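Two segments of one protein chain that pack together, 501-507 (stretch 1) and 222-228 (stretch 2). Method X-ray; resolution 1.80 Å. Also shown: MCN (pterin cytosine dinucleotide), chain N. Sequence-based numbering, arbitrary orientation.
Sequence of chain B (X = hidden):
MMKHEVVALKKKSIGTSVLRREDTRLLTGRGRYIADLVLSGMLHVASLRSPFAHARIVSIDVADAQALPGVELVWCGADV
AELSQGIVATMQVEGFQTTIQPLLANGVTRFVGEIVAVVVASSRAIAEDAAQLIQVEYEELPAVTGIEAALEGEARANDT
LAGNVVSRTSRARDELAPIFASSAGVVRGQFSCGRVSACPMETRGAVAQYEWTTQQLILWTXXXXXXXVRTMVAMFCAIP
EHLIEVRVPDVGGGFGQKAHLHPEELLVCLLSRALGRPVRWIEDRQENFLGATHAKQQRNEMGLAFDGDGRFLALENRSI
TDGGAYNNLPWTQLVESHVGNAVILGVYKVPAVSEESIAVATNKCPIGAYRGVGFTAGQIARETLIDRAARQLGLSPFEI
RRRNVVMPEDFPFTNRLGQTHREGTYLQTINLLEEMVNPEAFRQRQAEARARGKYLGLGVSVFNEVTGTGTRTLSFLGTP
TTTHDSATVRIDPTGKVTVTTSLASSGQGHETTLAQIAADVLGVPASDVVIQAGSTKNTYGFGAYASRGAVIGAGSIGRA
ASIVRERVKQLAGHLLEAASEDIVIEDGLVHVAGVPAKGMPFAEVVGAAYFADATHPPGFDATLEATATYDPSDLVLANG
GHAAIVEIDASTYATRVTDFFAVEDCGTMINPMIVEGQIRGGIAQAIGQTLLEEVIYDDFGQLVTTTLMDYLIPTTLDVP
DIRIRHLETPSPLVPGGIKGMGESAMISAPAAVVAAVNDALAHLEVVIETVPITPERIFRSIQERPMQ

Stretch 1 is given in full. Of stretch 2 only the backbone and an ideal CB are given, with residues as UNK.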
# COMPACT_ATOMS: atom_id res chain seq x y z
N THR B 501 -6.67 -16.46 -3.15
CA THR B 501 -6.71 -17.06 -4.47
C THR B 501 -5.77 -16.38 -5.45
O THR B 501 -5.37 -15.23 -5.28
CB THR B 501 -8.14 -17.03 -5.03
OG1 THR B 501 -8.18 -17.72 -6.29
CG2 THR B 501 -8.62 -15.60 -5.23
N SER B 502 -5.41 -17.14 -6.48
CA SER B 502 -4.53 -16.69 -7.54
C SER B 502 -5.40 -16.18 -8.69
O SER B 502 -4.91 -15.62 -9.67
CB SER B 502 -3.68 -17.87 -8.00
OG SER B 502 -4.46 -19.06 -7.99
N LEU B 503 -6.71 -16.39 -8.56
CA LEU B 503 -7.68 -15.93 -9.55
C LEU B 503 -7.78 -14.41 -9.47
O LEU B 503 -7.82 -13.85 -8.37
CB LEU B 503 -9.05 -16.56 -9.26
CG LEU B 503 -9.54 -17.80 -10.01
CD1 LEU B 503 -8.38 -18.61 -10.55
CD2 LEU B 503 -10.41 -18.63 -9.08
N ALA B 504 -7.81 -13.74 -10.62
CA ALA B 504 -7.93 -12.29 -10.65
C ALA B 504 -9.26 -11.95 -11.30
O ALA B 504 -9.62 -12.50 -12.34
CB ALA B 504 -6.78 -11.69 -11.45
N SER B 505 -10.00 -11.04 -10.68
CA SER B 505 -11.31 -10.65 -11.19
C SER B 505 -11.29 -9.39 -12.05
O SER B 505 -10.50 -8.48 -11.82
CB SER B 505 -12.27 -10.43 -10.01
OG SER B 505 -13.56 -10.05 -10.46
N SER B 506 -12.16 -9.35 -13.05
CA SER B 506 -12.29 -8.19 -13.92
C SER B 506 -13.78 -7.90 -14.07
O SER B 506 -14.24 -7.44 -15.12
CB SER B 506 -11.62 -8.42 -15.29
OG SER B 506 -12.05 -9.62 -15.90
N GLY B 507 -14.53 -8.18 -13.00
CA GLY B 507 -15.96 -7.94 -12.98
C GLY B 507 -16.86 -9.16 -12.91
O GLY B 507 -18.08 -9.00 -12.75
N UNK B 222 -3.41 -4.22 -14.47
CA UNK B 222 -4.79 -4.65 -14.69
C UNK B 222 -4.71 -5.93 -15.52
O UNK B 222 -4.89 -5.91 -16.74
CB UNK B 222 -5.62 -3.57 -15.38
N UNK B 223 -4.45 -7.04 -14.85
CA UNK B 223 -4.31 -8.32 -15.53
C UNK B 223 -5.25 -9.39 -14.99
O UNK B 223 -5.72 -9.32 -13.85
CB UNK B 223 -2.86 -8.81 -15.42
N UNK B 224 -5.52 -10.39 -15.83
CA UNK B 224 -6.36 -11.52 -15.44
C UNK B 224 -5.46 -12.69 -15.03
O UNK B 224 -5.95 -13.72 -14.55
CB UNK B 224 -7.30 -11.93 -16.58
N UNK B 225 -4.15 -12.52 -15.19
CA UNK B 225 -3.18 -13.59 -14.87
C UNK B 225 -1.95 -13.08 -14.12
O UNK B 225 -0.83 -13.11 -14.64
CB UNK B 225 -2.73 -14.28 -16.16
N UNK B 226 -2.12 -12.64 -12.86
CA UNK B 226 -0.99 -12.13 -12.07
C UNK B 226 0.24 -13.03 -11.87
O UNK B 226 1.37 -12.57 -11.99
CB UNK B 226 -1.52 -11.76 -10.68
N UNK B 227 0.02 -14.31 -11.55
CA UNK B 227 1.14 -15.23 -11.34
C UNK B 227 1.95 -15.39 -12.63
O UNK B 227 3.18 -15.49 -12.60
CB UNK B 227 0.63 -16.59 -10.86
N UNK B 228 1.24 -15.41 -13.76
CA UNK B 228 1.84 -15.54 -15.08
C UNK B 228 2.73 -14.33 -15.37
O UNK B 228 3.87 -14.47 -15.82
CB UNK B 228 0.76 -15.68 -16.15
N1 MCN N . -20.48 -18.62 -12.12
C2 MCN N . -21.41 -19.14 -11.16
N3 MCN N . -21.68 -20.49 -11.34
C4 MCN N . -21.15 -21.32 -12.33
C5 MCN N . -20.21 -20.73 -13.28
C6 MCN N . -19.88 -19.40 -13.17
O2 MCN N . -21.91 -18.43 -10.32
N4 MCN N . -21.47 -22.60 -12.40
C1' MCN N . -20.12 -17.10 -11.92
C2D MCN N . -18.75 -16.92 -11.13
O2' MCN N . -18.81 -15.72 -10.28
C3' MCN N . -17.71 -16.87 -12.23
C4D MCN N . -18.39 -16.12 -13.36
O4D MCN N . -19.86 -16.39 -13.16
O3' MCN N . -16.51 -16.17 -11.76
C5' MCN N . -17.84 -16.40 -14.78
O5' MCN N . -17.84 -17.80 -14.92
PA MCN N . -16.58 -18.68 -15.29
O1A MCN N . -16.22 -19.44 -14.05
O2A MCN N . -16.99 -19.39 -16.57
O3A MCN N . -15.30 -17.82 -15.81
PB MCN N . -14.23 -16.93 -15.01
O1B MCN N . -12.90 -17.56 -15.22
O2B MCN N . -14.67 -16.69 -13.60
O3B MCN N . -14.31 -15.51 -15.76
C10 MCN N . -13.60 -15.29 -16.96
C9' MCN N . -14.63 -15.30 -18.04
C8' MCN N . -13.85 -14.97 -19.33
S8' MCN N . -12.60 -16.17 -19.79
C7' MCN N . -14.04 -13.91 -20.12
S7' MCN N . -13.11 -13.54 -21.60
C6' MCN N . -15.12 -12.86 -19.69
C7 MCN N . -16.18 -13.51 -18.84
O9' MCN N . -15.62 -14.20 -17.74
N5' MCN N . -14.34 -11.70 -19.10
C4A MCN N . -15.26 -10.89 -18.33
N8' MCN N . -17.13 -12.47 -18.30
C4B MCN N . -16.59 -11.19 -17.98
N1' MCN N . -17.46 -10.36 -17.23
C2' MCN N . -16.93 -9.18 -16.83
N2' MCN N . -17.72 -8.35 -16.12
N3' MCN N . -15.62 -8.82 -17.10
C4' MCN N . -14.68 -9.61 -17.85
O4' MCN N . -13.55 -9.22 -18.04

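Position 222 opens the segment at a distance. Its CA-to-CB bond runs sideways, and nothing of stretch 1 lies within 5.5 Å of the CB, so this contact sets no rule and many side chains would do. The deposited residue is A222, which takes no part in the interface.

At 223 the backbone is extended, with phi/psi of -124/157, and CA-to-CB points away. What faces stretch 1 is the carbonyl, whose O lies 3.5 Å from CB of A504. The side chain is therefore free to serve its own segment, and a short polar group could hold the turn that follows. The residue is T223. Its chi1 is t, and OG1 accepts a hydrogen bond from the backbone N of position 225 at 3.0 Å, much as OG1 of T501 accepts one from N of L503 at 3.0 Å in the partner segment. A water donates to O of T223 at 2.8 Å and, more weakly, to O of S505 at 2.9 Å, joining two carbonyls that cannot bond to each other.

Position 224 lies beside A504, the two CA atoms being 5.1 Å apart. The CB points sideways, 4.9 Å from O of A504 and 5.3 Å from OG of S506, with the pterin of the dinucleotide farther along. There is room for a longer unbranched chain, which could run on beside S506; glutamine, glutamate, methionine or lysine are all plausible, and the contact alone does not choose among them. The deposited Q224 has chi1 m and chi2 t, and its CG comes within 4.4 Å of OG of S506, a loose contact and not a polar one. The amide finds its partners elsewhere in the structure. The OG of S506 is engaged with the cofactor, 2.6 Å from O4' of MCN in a hydrogen bond that either could donate.

At 225 CA-to-CB points away and stretch 1 offers nothing, so size and polarity are left open by this contact. It is M225, at the N-cap position before the helix.

Position 226 begins the helix, with phi -56 and psi -45, and its CB points toward stretch 1, 5.3 Å from CB of A504 and 5.2 Å from O of S502. Stretch 1 offers a methyl, CB of A504, and a carbonyl, O of S502, so a compact side chain suits the site. Proline suits both the phi and the first turn of a helix, where no amide hydrogen is needed; alanine or valine could also be considered. P226 is deposited, its ring C-gamma endo. CD packs 3.6 Å from CB of A504, an apolar contact between the ring and the methyl, while CG lies 3.8 Å from O of S502.

At 227 CB points toward stretch 1, 5.3 Å from CB of S502, leaving room for a small residue: serine, alanine or perhaps threonine. S227 has chi1 m, placing OG 4.3 Å from CB of S502. Its backbone N donates to a water at 3.1 Å, and that water donates to O of S502 at 2.9 Å.

Position 228 is out of reach, so the contact leaves it unconstrained; F228 occupies it.

Stretch 2 222-228: ATQMPSF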
# COMPACT_ATOMS: atom_id res chain seq x y z
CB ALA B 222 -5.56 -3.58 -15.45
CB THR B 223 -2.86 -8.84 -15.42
OG1 THR B 223 -2.74 -10.08 -16.12
CG2 THR B 223 -2.49 -9.07 -13.95
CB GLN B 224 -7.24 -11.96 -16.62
CG GLN B 224 -8.00 -10.83 -17.29
CD GLN B 224 -8.82 -11.29 -18.48
OE1 GLN B 224 -9.01 -10.54 -19.43
NE2 GLN B 224 -9.31 -12.53 -18.44
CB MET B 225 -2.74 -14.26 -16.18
CG MET B 225 -3.88 -14.75 -17.07
SD MET B 225 -3.35 -15.29 -18.73
CE MET B 225 -2.45 -16.82 -18.32
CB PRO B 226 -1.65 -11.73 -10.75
CG PRO B 226 -2.79 -12.67 -10.64
CD PRO B 226 -3.34 -12.71 -12.04
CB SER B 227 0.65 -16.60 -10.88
OG SER B 227 0.02 -16.52 -9.62
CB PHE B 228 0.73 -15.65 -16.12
CG PHE B 228 1.17 -15.40 -17.53
CD1 PHE B 228 1.94 -16.34 -18.22
CD2 PHE B 228 0.80 -14.23 -18.19
CE1 PHE B 228 2.32 -16.11 -19.55
CE2 PHE B 228 1.18 -14.00 -19.51
CZ PHE B 228 1.94 -14.94 -20.19
O HOH W 1 -8.47 -9.21 -13.76
O HOH W 2 -2.75 -15.69 -11.54
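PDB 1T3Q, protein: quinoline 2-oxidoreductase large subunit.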